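PDB 4LSW: D-2-hydroxyacid dehydrogensase protein from Ketogulonicigenium vulgare, which probably catalyses the NAD(P)-dependent, reversible reduction of 2-oxo acids to D-2-hydroxy acids. Local coordinates for residues L107-A110 against M111-A114; P268-R271 against D272-N275; I156-E159 against V160-L164; I287-R290 against K291-Q295; Y173-I176 against A177-Y181. All coordinates share one frame; numbering follows the deposited sequence.

Contact 1. Residues L107-A110 against M111-A114; sequences LGVA and MMLA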
# COMPACT_ATOMS: atom_id res chain seq x y z
N LEU A 107 1.85 -9.22 -6.16
CA LEU A 107 1.00 -8.58 -7.15
C LEU A 107 1.81 -7.69 -8.08
O LEU A 107 1.58 -7.67 -9.28
CB LEU A 107 -0.16 -7.80 -6.52
CG LEU A 107 -1.20 -7.40 -7.58
CD1 LEU A 107 -2.05 -8.58 -8.05
CD2 LEU A 107 -2.11 -6.24 -7.13
N GLY A 108 2.80 -6.97 -7.53
CA GLY A 108 3.65 -6.13 -8.36
C GLY A 108 4.32 -6.91 -9.49
O GLY A 108 4.28 -6.52 -10.65
N VAL A 109 4.92 -8.04 -9.13
CA VAL A 109 5.59 -8.87 -10.12
C VAL A 109 4.59 -9.47 -11.12
O VAL A 109 4.84 -9.52 -12.32
CB VAL A 109 6.42 -9.95 -9.42
CG1 VAL A 109 7.01 -10.92 -10.42
CG2 VAL A 109 7.52 -9.28 -8.62
N ALA A 110 3.44 -9.91 -10.60
CA ALA A 110 2.38 -10.45 -11.45
C ALA A 110 1.90 -9.42 -12.47
O ALA A 110 1.62 -9.76 -13.62
CB ALA A 110 1.22 -10.91 -10.61
N MET A 111 1.81 -8.17 -12.03
CA MET A 111 1.40 -7.08 -12.90
C MET A 111 2.39 -6.81 -14.02
O MET A 111 1.99 -6.60 -15.17
CB MET A 111 1.18 -5.81 -12.07
CG MET A 111 -0.10 -5.87 -11.22
SD MET A 111 -0.20 -4.62 -9.92
CE MET A 111 -0.24 -3.09 -10.88
N MET A 112 3.68 -6.80 -13.70
CA MET A 112 4.71 -6.67 -14.73
C MET A 112 4.56 -7.76 -15.79
O MET A 112 4.55 -7.48 -16.98
CB MET A 112 6.11 -6.75 -14.11
CG MET A 112 7.21 -6.91 -15.17
SD MET A 112 8.85 -7.23 -14.50
CE MET A 112 8.55 -8.80 -13.73
N LEU A 113 4.40 -9.00 -15.33
CA LEU A 113 4.27 -10.12 -16.25
C LEU A 113 3.02 -10.00 -17.10
O LEU A 113 3.06 -10.21 -18.31
CB LEU A 113 4.26 -11.45 -15.47
CG LEU A 113 5.60 -11.88 -14.89
CD1 LEU A 113 5.35 -12.85 -13.75
CD2 LEU A 113 6.44 -12.53 -15.98
N ALA A 114 1.90 -9.67 -16.46
CA ALA A 114 0.63 -9.55 -17.17
C ALA A 114 0.65 -8.47 -18.24
O ALA A 114 0.14 -8.67 -19.34
CB ALA A 114 -0.51 -9.31 -16.19
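L107 and M111, one turn apart on helix 101-116, meet through their outer halves: CD2 of L107 lies 3.7 Å from SD of M111, and the two side chains pass each other at a slant. L107 places CG anti to its own N (chi1 -168°), whereas M111 carries CG beside its N and anti to its carbonyl carbon (chi1 -73°). That choice lays the M111 chain back along the preceding turn, with CG only 3.1 Å from O of L107, the same oxygen that accepts N of M111 at 2.8 Å. The turn is plain alpha-helix, the i to i+4 bonds repeating from M112 N to G108 O, L113 N to V109 O and A114 N to A110 O. In this fold the helix packs against the dinucleotide-binding sheet and its first crossover helix: M112 reaches F200 and F202 of strand 200-203, and V109 touches R163. Exchanging M111 for an alanine would probably cost L107 its sulfur neighbour and leave the leucine branch freer to turn. On another side of the helix V109 and L113 run alongside each other and point the same way, CG1 of V109 being 4.2 Å from CD1 of L113. V109 CG1 keeps a similar 4.2 Å from CE of M112, whose chain folds at its last torsion.

Contact 2. Residues P268-R271 against D272-N275; sequences PRFR and DLPN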
# COMPACT_ATOMS: atom_id res chain seq x y z
N PRO A 268 -10.15 9.32 -15.24
CA PRO A 268 -10.76 8.60 -16.37
C PRO A 268 -9.81 8.38 -17.54
O PRO A 268 -9.96 7.42 -18.30
CB PRO A 268 -11.90 9.54 -16.81
CG PRO A 268 -12.22 10.33 -15.59
CD PRO A 268 -10.93 10.50 -14.84
N ARG A 269 -8.83 9.27 -17.69
CA ARG A 269 -7.90 9.18 -18.81
C ARG A 269 -7.05 7.91 -18.80
O ARG A 269 -6.57 7.47 -19.85
CB ARG A 269 -7.01 10.42 -18.86
CG ARG A 269 -7.73 11.66 -19.38
CD ARG A 269 -6.85 12.87 -19.23
NE ARG A 269 -6.52 13.11 -17.82
CZ ARG A 269 -5.64 14.00 -17.40
NH1 ARG A 269 -5.00 14.76 -18.29
NH2 ARG A 269 -5.40 14.16 -16.11
N PHE A 270 -6.86 7.32 -17.62
CA PHE A 270 -6.14 6.06 -17.53
C PHE A 270 -6.88 4.95 -18.28
O PHE A 270 -6.27 3.98 -18.73
CB PHE A 270 -5.94 5.65 -16.06
CG PHE A 270 -4.82 6.38 -15.38
CD1 PHE A 270 -3.52 6.31 -15.88
CD2 PHE A 270 -5.05 7.12 -14.23
CE1 PHE A 270 -2.48 6.97 -15.25
CE2 PHE A 270 -4.02 7.79 -13.59
CZ PHE A 270 -2.73 7.71 -14.11
N ARG A 271 -8.19 5.12 -18.42
CA ARG A 271 -9.04 4.14 -19.07
C ARG A 271 -8.90 4.22 -20.60
O ARG A 271 -9.09 3.22 -21.30
CB ARG A 271 -10.50 4.36 -18.64
CG ARG A 271 -11.44 3.19 -18.88
CD ARG A 271 -12.84 3.51 -18.35
NE ARG A 271 -13.02 3.15 -16.94
CZ ARG A 271 -13.12 4.02 -15.94
NH1 ARG A 271 -13.07 5.33 -16.17
NH2 ARG A 271 -13.29 3.59 -14.70
N ASP A 272 -8.55 5.40 -21.09
CA ASP A 272 -8.45 5.66 -22.53
C ASP A 272 -7.13 5.20 -23.16
O ASP A 272 -7.03 5.04 -24.37
CB ASP A 272 -8.64 7.16 -22.82
CG ASP A 272 -9.96 7.70 -22.29
OD1 ASP A 272 -10.95 6.94 -22.28
OD2 ASP A 272 -10.00 8.88 -21.89
N LEU A 273 -6.12 5.00 -22.32
CA LEU A 273 -4.80 4.62 -22.82
C LEU A 273 -4.74 3.12 -23.13
O LEU A 273 -5.33 2.31 -22.41
CB LEU A 273 -3.73 5.02 -21.80
CG LEU A 273 -3.66 6.52 -21.51
CD1 LEU A 273 -3.03 6.81 -20.15
CD2 LEU A 273 -2.90 7.23 -22.62
N PRO A 274 -4.05 2.75 -24.22
CA PRO A 274 -3.97 1.35 -24.66
C PRO A 274 -2.86 0.55 -23.99
O PRO A 274 -2.73 -0.65 -24.24
CB PRO A 274 -3.66 1.49 -26.15
CG PRO A 274 -2.85 2.74 -26.24
CD PRO A 274 -3.39 3.66 -25.17
N ASN A 275 -2.07 1.21 -23.14
CA ASN A 275 -0.87 0.61 -22.56
C ASN A 275 -0.86 0.70 -21.03
O ASN A 275 0.20 0.88 -20.42
CB ASN A 275 0.36 1.32 -23.11
CG ASN A 275 0.23 2.83 -23.04
OD1 ASN A 275 -0.84 3.36 -22.75
ND2 ASN A 275 1.33 3.53 -23.29
O HOH W 1 -6.32 1.77 -20.01
O HOH W 2 -7.79 1.11 -23.59
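L273 turns its CG beside its own N and anti to its carbonyl carbon (chi1 -61°), which swings the isobutyl group back over the short helix 269-272 toward R269 and F270. CG then rests 3.5 Å from O of R269, and CD1 comes within 4.3 Å of CD1 of F270, approaching the ring obliquely. D272 makes the same choice at its first torsion (chi1 -57°), and its carboxylate folds back over the start of the turn, OD2 lying 3.7 Å from CA of R269. The charged end of R269 goes to D267 and E241 instead, by salt bridges from NH2. The backbone is held by D272 N to O of R269, a bent bond of 3.1 Å whose donor stands well above the carbonyl plane, and inside the turn by R271 N to O of P268. Such i to i+3 bonds mark a single tight turn, here just ahead of strand 276-278, at the edge of the parallel sheet. F270 is the buried member, facing I244 and L257. Beside the turn, one water lies within bonding distance of both O of F270 (2.6 Å) and O of L273 (2.7 Å). A second water gives a bond to O of L273 and a weak one to O of R271, consistent with solvent serving main-chain carbonyls that lie at the surface here.

Contact 3. Residues I156-E159 against V160-L164; sequences IGFE and VARRL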
# COMPACT_ATOMS: atom_id res chain seq x y z
N ILE A 156 9.10 -4.06 1.08
CA ILE A 156 8.39 -4.43 -0.14
C ILE A 156 9.34 -4.53 -1.32
O ILE A 156 9.32 -5.51 -2.06
CB ILE A 156 7.25 -3.46 -0.46
CG1 ILE A 156 6.22 -3.52 0.66
CG2 ILE A 156 6.60 -3.85 -1.79
CD1 ILE A 156 5.06 -2.58 0.49
N GLY A 157 10.18 -3.51 -1.49
CA GLY A 157 11.11 -3.50 -2.60
C GLY A 157 12.05 -4.69 -2.56
O GLY A 157 12.35 -5.27 -3.59
N PHE A 158 12.51 -5.04 -1.36
CA PHE A 158 13.36 -6.21 -1.20
C PHE A 158 12.65 -7.47 -1.66
O PHE A 158 13.22 -8.26 -2.40
CB PHE A 158 13.79 -6.36 0.26
CG PHE A 158 14.69 -7.52 0.50
CD1 PHE A 158 15.93 -7.58 -0.10
CD2 PHE A 158 14.30 -8.55 1.34
CE1 PHE A 158 16.79 -8.66 0.12
CE2 PHE A 158 15.14 -9.63 1.58
CZ PHE A 158 16.39 -9.68 0.97
N GLU A 159 11.40 -7.63 -1.24
CA GLU A 159 10.65 -8.82 -1.65
C GLU A 159 10.43 -8.85 -3.15
O GLU A 159 10.51 -9.92 -3.77
CB GLU A 159 9.33 -8.94 -0.91
CG GLU A 159 9.49 -9.30 0.55
CD GLU A 159 10.34 -10.53 0.76
OE1 GLU A 159 10.05 -11.58 0.14
OE2 GLU A 159 11.30 -10.46 1.56
N VAL A 160 10.15 -7.69 -3.76
CA VAL A 160 10.06 -7.64 -5.21
C VAL A 160 11.36 -8.11 -5.87
O VAL A 160 11.35 -8.96 -6.76
CB VAL A 160 9.69 -6.21 -5.69
CG1 VAL A 160 9.91 -6.07 -7.21
CG2 VAL A 160 8.25 -5.88 -5.31
N ALA A 161 12.49 -7.57 -5.41
CA ALA A 161 13.78 -7.93 -5.97
C ALA A 161 14.06 -9.43 -5.87
O ALA A 161 14.62 -10.02 -6.80
CB ALA A 161 14.88 -7.12 -5.30
N ARG A 162 13.68 -10.05 -4.75
CA ARG A 162 13.89 -11.49 -4.57
C ARG A 162 13.13 -12.27 -5.64
O ARG A 162 13.66 -13.24 -6.20
CB ARG A 162 13.48 -11.95 -3.17
CG ARG A 162 14.38 -11.38 -2.08
CD ARG A 162 13.91 -11.81 -0.70
NE ARG A 162 14.15 -13.23 -0.51
CZ ARG A 162 13.22 -14.14 -0.22
NH1 ARG A 162 11.95 -13.77 -0.07
NH2 ARG A 162 13.56 -15.41 -0.08
N ARG A 163 11.91 -11.83 -5.92
CA ARG A 163 11.09 -12.48 -6.95
C ARG A 163 11.68 -12.25 -8.34
O ARG A 163 11.69 -13.15 -9.18
CB ARG A 163 9.64 -11.99 -6.89
CG ARG A 163 8.87 -12.57 -5.70
CD ARG A 163 7.89 -11.54 -5.17
NE ARG A 163 7.10 -12.10 -4.09
CZ ARG A 163 7.54 -12.26 -2.84
NH1 ARG A 163 8.78 -11.91 -2.52
NH2 ARG A 163 6.75 -12.79 -1.92
N LEU A 164 12.17 -11.04 -8.60
CA LEU A 164 12.77 -10.74 -9.90
C LEU A 164 14.03 -11.56 -10.16
O LEU A 164 14.33 -11.90 -11.30
CB LEU A 164 13.09 -9.25 -10.03
CG LEU A 164 11.92 -8.29 -9.90
CD1 LEU A 164 12.42 -6.84 -9.87
CD2 LEU A 164 10.88 -8.51 -11.01
O HOH W 3 7.76 -12.94 0.90
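E159 grips two arginines of the following turn, R162 and R163, with one carboxylate oxygen. OE1 takes NH1 of R162 at 2.9 Å on its syn lone pair, in the plane of that guanidinium, and NH1 of R163 at 3.0 Å on its anti side, somewhat out of the carboxylate plane. Water 3 donates to the same oxygen and accepts from NH2 of R163, closing a small ring. A bend in the E159 chain (chi2 -52°) curls the carboxylate back to where both arginines arrive. The backbone O of E159 is doubly used as well: N of R163 makes the helical bond at 3.2 Å, and NH1 of R163 approaches from the opposite face at 2.9 Å. NE of R163 forms a salt bridge with OD1 of D106 on helix 101-116, tying the two helices together. Three donors around one oxygen would probably favour a charged carboxylate. R162 also lays its aliphatic part across F158, CG standing 4.1 Å from the ring centroid in a CH-pi contact and CD 3.4 Å from CE2. Main-chain donors of V160, A161 and R162 are met by O of I156, G157 and F158. Helix 155-165 links strands 147-151 and 170-174 in a beta-alpha-beta unit, and G157 fits the last glycine of a GxGxxG pattern, consistent with the nucleotide-binding crossover of a Rossmann fold.

Contact 4. Residues I287-R290 against K291-Q295; sequences IETR and KAMGQ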
# COMPACT_ATOMS: atom_id res chain seq x y z
N ILE A 287 -7.02 -13.31 1.36
CA ILE A 287 -7.61 -13.76 2.61
C ILE A 287 -6.56 -13.88 3.72
O ILE A 287 -6.78 -13.40 4.84
CB ILE A 287 -8.38 -15.08 2.44
CG1 ILE A 287 -9.53 -14.90 1.44
CG2 ILE A 287 -8.91 -15.58 3.78
CD1 ILE A 287 -10.24 -16.18 1.06
N GLU A 288 -5.42 -14.50 3.43
CA GLU A 288 -4.42 -14.73 4.47
C GLU A 288 -3.84 -13.43 5.02
O GLU A 288 -3.67 -13.28 6.23
CB GLU A 288 -3.30 -15.65 4.00
CG GLU A 288 -2.42 -16.15 5.14
CD GLU A 288 -1.66 -17.42 4.80
OE1 GLU A 288 -1.71 -17.88 3.64
OE2 GLU A 288 -0.99 -17.96 5.71
N THR A 289 -3.53 -12.49 4.13
CA THR A 289 -2.96 -11.23 4.57
C THR A 289 -3.97 -10.43 5.40
O THR A 289 -3.63 -9.93 6.47
CB THR A 289 -2.43 -10.40 3.39
OG1 THR A 289 -1.17 -10.96 2.99
CG2 THR A 289 -2.23 -8.95 3.79
N ARG A 290 -5.20 -10.33 4.91
CA ARG A 290 -6.20 -9.56 5.64
C ARG A 290 -6.51 -10.19 7.00
O ARG A 290 -6.64 -9.48 8.00
CB ARG A 290 -7.44 -9.31 4.79
CG ARG A 290 -7.18 -8.43 3.56
CD ARG A 290 -6.54 -7.10 3.96
NE ARG A 290 -6.12 -6.35 2.78
CZ ARG A 290 -6.94 -5.60 2.04
NH1 ARG A 290 -8.22 -5.50 2.36
NH2 ARG A 290 -6.46 -4.95 0.98
N LYS A 291 -6.59 -11.51 7.06
CA LYS A 291 -6.78 -12.14 8.37
C LYS A 291 -5.62 -11.85 9.30
O LYS A 291 -5.81 -11.58 10.49
CB LYS A 291 -7.01 -13.64 8.24
CG LYS A 291 -8.41 -13.97 7.81
CD LYS A 291 -8.67 -15.46 7.81
CE LYS A 291 -10.08 -15.73 7.30
NZ LYS A 291 -10.43 -17.18 7.34
N ALA A 292 -4.40 -11.89 8.77
CA ALA A 292 -3.24 -11.62 9.59
C ALA A 292 -3.22 -10.17 10.10
O ALA A 292 -2.82 -9.93 11.25
CB ALA A 292 -1.96 -11.94 8.82
N MET A 293 -3.63 -9.22 9.26
CA MET A 293 -3.71 -7.81 9.66
C MET A 293 -4.72 -7.62 10.78
O MET A 293 -4.42 -6.97 11.79
CB MET A 293 -4.07 -6.94 8.45
CG MET A 293 -2.96 -6.91 7.41
SD MET A 293 -3.41 -5.96 5.96
CE MET A 293 -4.17 -4.57 6.79
N GLY A 294 -5.91 -8.20 10.61
CA GLY A 294 -6.96 -8.14 11.62
C GLY A 294 -6.54 -8.79 12.92
O GLY A 294 -6.80 -8.26 14.00
N GLN A 295 -5.88 -9.94 12.81
CA GLN A 295 -5.38 -10.66 13.98
C GLN A 295 -4.37 -9.82 14.76
O GLN A 295 -4.36 -9.82 15.99
CB GLN A 295 -4.74 -11.99 13.56
CG GLN A 295 -4.36 -12.89 14.73
CD GLN A 295 -5.57 -13.44 15.47
OE1 GLN A 295 -6.41 -14.13 14.89
NE2 GLN A 295 -5.67 -13.12 16.76
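M293 draws two partners of the preceding turn onto its sulfur: SD lies 3.9 Å from CG2 of T289 and 3.9 Å from CD of R290. The methionine puts CG beside its N (chi1 -67°) and bends at the last torsion, crossing T289 at a slant but running alongside R290, whose chain folds early (chi2 -55°). I287 and K291 touch through carbon atoms, CG2 of I287 to CE of K291 at 3.7 Å; the lysine chain, extended beyond CG, lies side by side with the isoleucine. If a glycine replaced M293, T289 CG2 and R290 CD would probably lose their common neighbour, opening a gap beside them. Hydrogen bonding across the turn is the regular i to i+4 ladder of an alpha-helix, from K291 N to I287 O at 2.9 Å through A292 N to E288 O and M293 N to T289 O, to G294 N to R290 O at 3.0 Å. Among the polar ends, OG1 of T289 is bonded to OD2 of D103, and NH2 of R290 to OG of S284. These residues form the opening turns of the long helix 287-306. M293 and R290 lean on Y74 of strand 70-74, while A292 and M293 meet V99 in the loop before helix 101-116, and the bond to D103 reaches that helix itself.

Contact 5. Residues Y173-I176 against A177-Y181; sequences YSDI and APKSY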
# COMPACT_ATOMS: atom_id res chain seq x y z
N TYR A 173 18.64 -0.76 -7.91
CA TYR A 173 17.69 -0.11 -7.02
C TYR A 173 18.20 1.24 -6.60
O TYR A 173 19.40 1.52 -6.67
CB TYR A 173 17.43 -0.97 -5.78
CG TYR A 173 18.59 -1.04 -4.80
CD1 TYR A 173 19.66 -1.91 -5.01
CD2 TYR A 173 18.60 -0.25 -3.66
CE1 TYR A 173 20.72 -1.97 -4.10
CE2 TYR A 173 19.65 -0.32 -2.75
CZ TYR A 173 20.70 -1.18 -2.97
OH TYR A 173 21.74 -1.23 -2.04
N SER A 174 17.27 2.10 -6.18
CA SER A 174 17.63 3.39 -5.61
C SER A 174 16.92 3.56 -4.27
O SER A 174 15.81 3.10 -4.09
CB SER A 174 17.24 4.52 -6.55
OG SER A 174 17.71 5.77 -6.06
N ASP A 175 17.61 4.20 -3.33
CA ASP A 175 17.06 4.50 -2.01
C ASP A 175 17.94 5.59 -1.43
O ASP A 175 18.83 6.09 -2.12
CB ASP A 175 17.03 3.25 -1.13
CG ASP A 175 15.91 3.26 -0.10
OD1 ASP A 175 15.67 4.31 0.54
OD2 ASP A 175 15.25 2.21 0.05
N ILE A 176 17.67 5.97 -0.18
CA ILE A 176 18.44 7.02 0.50
C ILE A 176 19.89 6.59 0.75
O ILE A 176 20.79 7.44 0.84
CB ILE A 176 17.77 7.42 1.83
CG1 ILE A 176 18.30 8.77 2.32
CG2 ILE A 176 17.94 6.35 2.90
CD1 ILE A 176 18.08 9.89 1.32
N ALA A 177 20.11 5.29 0.87
CA ALA A 177 21.45 4.74 1.04
C ALA A 177 21.45 3.29 0.58
O ALA A 177 20.39 2.67 0.49
CB ALA A 177 21.87 4.82 2.51
N PRO A 178 22.65 2.74 0.28
CA PRO A 178 22.71 1.31 -0.05
C PRO A 178 22.26 0.47 1.13
O PRO A 178 22.40 0.88 2.29
CB PRO A 178 24.20 1.07 -0.31
CG PRO A 178 24.80 2.43 -0.56
CD PRO A 178 23.97 3.39 0.23
N LYS A 179 21.70 -0.69 0.82
CA LYS A 179 21.19 -1.59 1.84
C LYS A 179 22.11 -2.79 2.03
O LYS A 179 22.61 -3.36 1.05
CB LYS A 179 19.79 -2.06 1.45
CG LYS A 179 18.78 -0.94 1.28
CD LYS A 179 18.54 -0.22 2.61
CE LYS A 179 17.53 0.91 2.47
NZ LYS A 179 17.29 1.64 3.77
N SER A 180 22.32 -3.19 3.28
CA SER A 180 23.25 -4.27 3.57
C SER A 180 22.76 -5.59 3.00
O SER A 180 23.56 -6.50 2.72
CB SER A 180 23.48 -4.41 5.08
OG SER A 180 22.27 -4.71 5.75
N TYR A 181 21.45 -5.68 2.82
CA TYR A 181 20.82 -6.90 2.35
C TYR A 181 20.68 -6.95 0.84
O TYR A 181 19.98 -7.82 0.32
CB TYR A 181 19.47 -7.08 3.04
CG TYR A 181 18.55 -5.85 3.04
CD1 TYR A 181 17.81 -5.50 1.92
CD2 TYR A 181 18.40 -5.08 4.19
CE1 TYR A 181 16.95 -4.41 1.94
CE2 TYR A 181 17.55 -3.99 4.22
CZ TYR A 181 16.82 -3.65 3.10
OH TYR A 181 15.96 -2.58 3.13
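Y173 reaches across the turn with its hydroxyl to take the backbone N-H of K179, OH to N being 2.9 Å and almost straight at 170°. The donor comes in at the ring's edge, near its plane, and CA of P178 sits by the same hydroxyl at 3.4 Å. Here the tyrosine CG lies between its own N and carbonyl carbon (chi1 71°), a placement that turns the ring toward the returning chain. D175 supplies the second touch: OD2 is 3.6 Å from CE of K179, the two side chains crossing at about a right angle. NZ of K179 stays 4.3 Å from OD2 of D175, so the opposite charges probably attract only at a remove. The carboxylate is positioned by bonds to the main chain, OD1 accepting N of I176 at 2.7 Å on its anti lone pair while OD2 takes N of L153. Farther along, CB of K179 lies 3.7 Å above one face of the Y181 ring, toward its rim, and OH of Y181 is anchored to O of L153. The turn leaves the end of strand 170-174, the second strand of the Rossmann-type unit, beside the glycine-rich loop; an acid at the end of this strand commonly binds the adenosine ribose hydroxyls of NAD in such folds, and D175 is probably its counterpart. Backbone bonds join Y173 to the edge strand 186-188, and Y181 sets its ring edge-to-face with F158 on helix 155-165.

Along the chain the order is contact 1, 3, 5, 2 and 4. The first four belong to the NAD-binding domain, around the seven-stranded parallel sheet. Contacts 1 and 3, with centres about 12 Å apart, lie on neighbouring helices, 101-116 and 155-165, which touch where M112 and V109 meet L164, V160 and R163. Contact 3 passes on to contact 5 through the crossover from helix 155-165 to strand 170-174, their centres about 13 Å apart. Contact 2 sits at the far end of the sheet, its centre about 33 Å from that of contact 5. Contact 4, on helix 287-306, touches none of the others and leans on strand 70-74 of the second sheet, so the set spans both sheet-bearing parts of the enzyme.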